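Local coordinates for protein cystalysin (Treponema denticola, PDB 1C7N) that belongs to the class I and II aminotransferase family of pyridoxal-5'-phosphate-dependent proteins and holds pyridoxal-5'-phosphate in a pocket beside its central mixed sheet, at residues Q328-R333 with E368-A373. Numbering follows the deposited sequence.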
loop_
_atom_site.group_PDB
_atom_site.type_symbol
_atom_site.label_atom_id
_atom_site.label_comp_id
_atom_site.label_asym_id
_atom_site.label_seq_id
_atom_site.Cartn_x
_atom_site.Cartn_y
_atom_site.Cartn_z
ATOM N N GLN A 328 -0.073 23.654 -14.971
ATOM C CA GLN A 328 -0.604 24.897 -15.531
ATOM C C GLN A 328 -1.887 24.692 -16.338
ATOM O O GLN A 328 -2.023 23.716 -17.070
ATOM C CB GLN A 328 0.489 25.564 -16.381
ATOM C CG GLN A 328 0.176 26.966 -16.891
ATOM C CD GLN A 328 1.426 27.661 -17.418
ATOM O OE1 GLN A 328 2.387 27.003 -17.808
ATOM N NE2 GLN A 328 1.410 28.995 -17.442
ATOM N N TRP A 329 -2.815 25.630 -16.196
ATOM C CA TRP A 329 -4.128 25.566 -16.843
ATOM C C TRP A 329 -4.147 26.452 -18.084
ATOM O O TRP A 329 -4.155 27.676 -17.973
ATOM C CB TRP A 329 -5.182 26.034 -15.831
ATOM C CG TRP A 329 -6.619 25.611 -16.069
ATOM C CD1 TRP A 329 -7.717 26.424 -16.029
ATOM C CD2 TRP A 329 -7.122 24.271 -16.234
ATOM N NE1 TRP A 329 -8.867 25.680 -16.145
ATOM C CE2 TRP A 329 -8.535 24.360 -16.272
ATOM C CE3 TRP A 329 -6.521 23.011 -16.345
ATOM C CZ2 TRP A 329 -9.354 23.232 -16.418
ATOM C CZ3 TRP A 329 -7.335 21.892 -16.489
ATOM C CH2 TRP A 329 -8.738 22.011 -16.523
ATOM N N ILE A 330 -4.164 25.826 -19.258
ATOM C CA ILE A 330 -4.158 26.557 -20.520
ATOM C C ILE A 330 -5.539 26.626 -21.157
ATOM O O ILE A 330 -6.179 25.605 -21.400
ATOM C CB ILE A 330 -3.186 25.913 -21.525
ATOM C CG1 ILE A 330 -1.812 25.728 -20.872
ATOM C CG2 ILE A 330 -3.041 26.807 -22.752
ATOM C CD1 ILE A 330 -0.856 24.907 -21.687
ATOM N N ASP A 331 -5.976 27.846 -21.448
ATOM C CA ASP A 331 -7.281 28.098 -22.047
ATOM C C ASP A 331 -7.229 28.091 -23.577
ATOM O O ASP A 331 -6.785 29.058 -24.194
ATOM C CB ASP A 331 -7.798 29.444 -21.534
ATOM C CG ASP A 331 -9.145 29.822 -22.110
ATOM O OD1 ASP A 331 -9.736 29.020 -22.865
ATOM O OD2 ASP A 331 -9.614 30.934 -21.794
ATOM N N PHE A 332 -7.690 26.996 -24.180
ATOM C CA PHE A 332 -7.701 26.857 -25.638
ATOM C C PHE A 332 -9.074 27.144 -26.245
ATOM O O PHE A 332 -9.284 26.924 -27.435
ATOM C CB PHE A 332 -7.305 25.434 -26.058
ATOM C CG PHE A 332 -5.823 25.168 -26.052
ATOM C CD1 PHE A 332 -5.166 24.821 -24.877
ATOM C CD2 PHE A 332 -5.089 25.219 -27.241
ATOM C CE1 PHE A 332 -3.798 24.522 -24.885
ATOM C CE2 PHE A 332 -3.724 24.923 -27.260
ATOM C CZ PHE A 332 -3.078 24.573 -26.079
ATOM N N ARG A 333 -10.003 27.624 -25.433
ATOM C CA ARG A 333 -11.359 27.890 -25.906
ATOM C C ARG A 333 -11.468 28.713 -27.192
ATOM O O ARG A 333 -12.416 28.537 -27.960
ATOM C CB ARG A 333 -12.181 28.552 -24.793
ATOM C CG ARG A 333 -12.641 27.578 -23.719
ATOM C CD ARG A 333 -13.405 28.274 -22.609
ATOM N NE ARG A 333 -12.550 29.193 -21.866
ATOM C CZ ARG A 333 -12.972 29.955 -20.864
ATOM N NH1 ARG A 333 -14.241 29.912 -20.485
ATOM N NH2 ARG A 333 -12.123 30.750 -20.233
ATOM N N GLU A 368 -6.636 22.818 -21.072
ATOM C CA GLU A 368 -5.627 21.770 -21.111
ATOM C C GLU A 368 -4.709 21.950 -19.910
ATOM O O GLU A 368 -4.284 23.066 -19.613
ATOM C CB GLU A 368 -4.786 21.865 -22.388
ATOM C CG GLU A 368 -5.544 21.604 -23.677
ATOM C CD GLU A 368 -5.959 20.154 -23.846
ATOM O OE1 GLU A 368 -6.590 19.849 -24.880
ATOM O OE2 GLU A 368 -5.656 19.323 -22.957
ATOM N N ARG A 369 -4.401 20.859 -19.216
ATOM C CA ARG A 369 -3.510 20.933 -18.061
ATOM C C ARG A 369 -2.145 20.406 -18.485
ATOM O O ARG A 369 -2.027 19.257 -18.908
ATOM C CB ARG A 369 -4.046 20.080 -16.906
ATOM C CG ARG A 369 -3.347 20.332 -15.570
ATOM C CD ARG A 369 -3.677 19.258 -14.542
ATOM N NE ARG A 369 -2.892 18.048 -14.759
ATOM C CZ ARG A 369 -2.896 16.992 -13.946
ATOM N NH1 ARG A 369 -3.652 16.984 -12.850
ATOM N NH2 ARG A 369 -2.133 15.946 -14.226
ATOM N N ILE A 370 -1.117 21.243 -18.366
ATOM C CA ILE A 370 0.232 20.849 -18.751
ATOM C C ILE A 370 1.114 20.604 -17.529
ATOM O O ILE A 370 1.119 21.400 -16.587
ATOM C CB ILE A 370 0.885 21.931 -19.658
ATOM C CG1 ILE A 370 2.181 21.383 -20.265
ATOM C CG2 ILE A 370 1.150 23.208 -18.862
ATOM C CD1 ILE A 370 2.922 22.374 -21.131
ATOM N N ASN A 371 1.842 19.488 -17.535
ATOM C CA ASN A 371 2.738 19.146 -16.429
ATOM C C ASN A 371 4.071 19.879 -16.649
ATOM O O ASN A 371 4.852 19.513 -17.530
ATOM C CB ASN A 371 2.973 17.629 -16.402
ATOM C CG ASN A 371 3.874 17.200 -15.269
ATOM O OD1 ASN A 371 4.729 17.965 -14.826
ATOM N ND2 ASN A 371 3.697 15.968 -14.800
ATOM N N LEU A 372 4.321 20.913 -15.847
ATOM C CA LEU A 372 5.538 21.719 -15.964
ATOM C C LEU A 372 6.792 21.088 -15.366
ATOM O O LEU A 372 7.886 21.634 -15.514
ATOM C CB LEU A 372 5.330 23.088 -15.309
ATOM C CG LEU A 372 4.199 23.964 -15.865
ATOM C CD1 LEU A 372 4.160 25.262 -15.083
ATOM C CD2 LEU A 372 4.412 24.237 -17.347
ATOM N N ALA A 373 6.641 19.952 -14.691
ATOM C CA ALA A 373 7.788 19.293 -14.064
ATOM C C ALA A 373 8.653 18.508 -15.048
ATOM O O ALA A 373 8.708 17.277 -15.006
ATOM C CB ALA A 373 7.313 18.378 -12.949
#
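Gln328 and Ile370 exchange two backbone hydrogen bonds, the shorter from Ile370 N to Gln328 O (2.9 Å). Ile330 and Glu368 do the same, with Ile330 N 2.8 Å from Glu368 O. These antiparallel hydrogen-bonded pairs flank the non-hydrogen-bonded pair Trp329–Arg369, where Arg369 CA adds a C-H contact of 3.3 Å to Gln328 O. On the face shared by Trp329 and Arg369, Arg369 CB meets the indole at its edge, 3.8 Å from Trp329 CZ3. Trp329 NE1 forms a hydrogen bond with Tyr149 OH. The Arg369 chain, bent at chi3 (79°), carries its guanidinium away to a salt bridge with Asp355 and hydrogen bonds to Ser37 O and Asn175 OD1; the side chain comes to about 5 Å from the bound pyridoxal-5'-phosphate. The other face turns to helix 289-313 and, at the Phe332 end, helix 339-350. There Ile330 CD1 packs on Ile370 CG2, while Phe332 CD1 lies 3.5 Å from Glu368 CG. Gln328, extended with CG anti to its backbone N (chi1 -172°), gives NE2 to Pro320 O and Gln303 O, but its buried OE1 faces Leu372 CD2 (3.5 Å) and finds no polar partner in the model. Beyond the pairing, Asp331 OD1 and Asn371 OD1 each close an Asx turn, and Arg333 forms a salt bridge to Asp331. The paired amides satisfy each other, while Arg369 separately ties this small sheet to the pyridoxal-5'-phosphate pocket through Asn175, one of its lining residues.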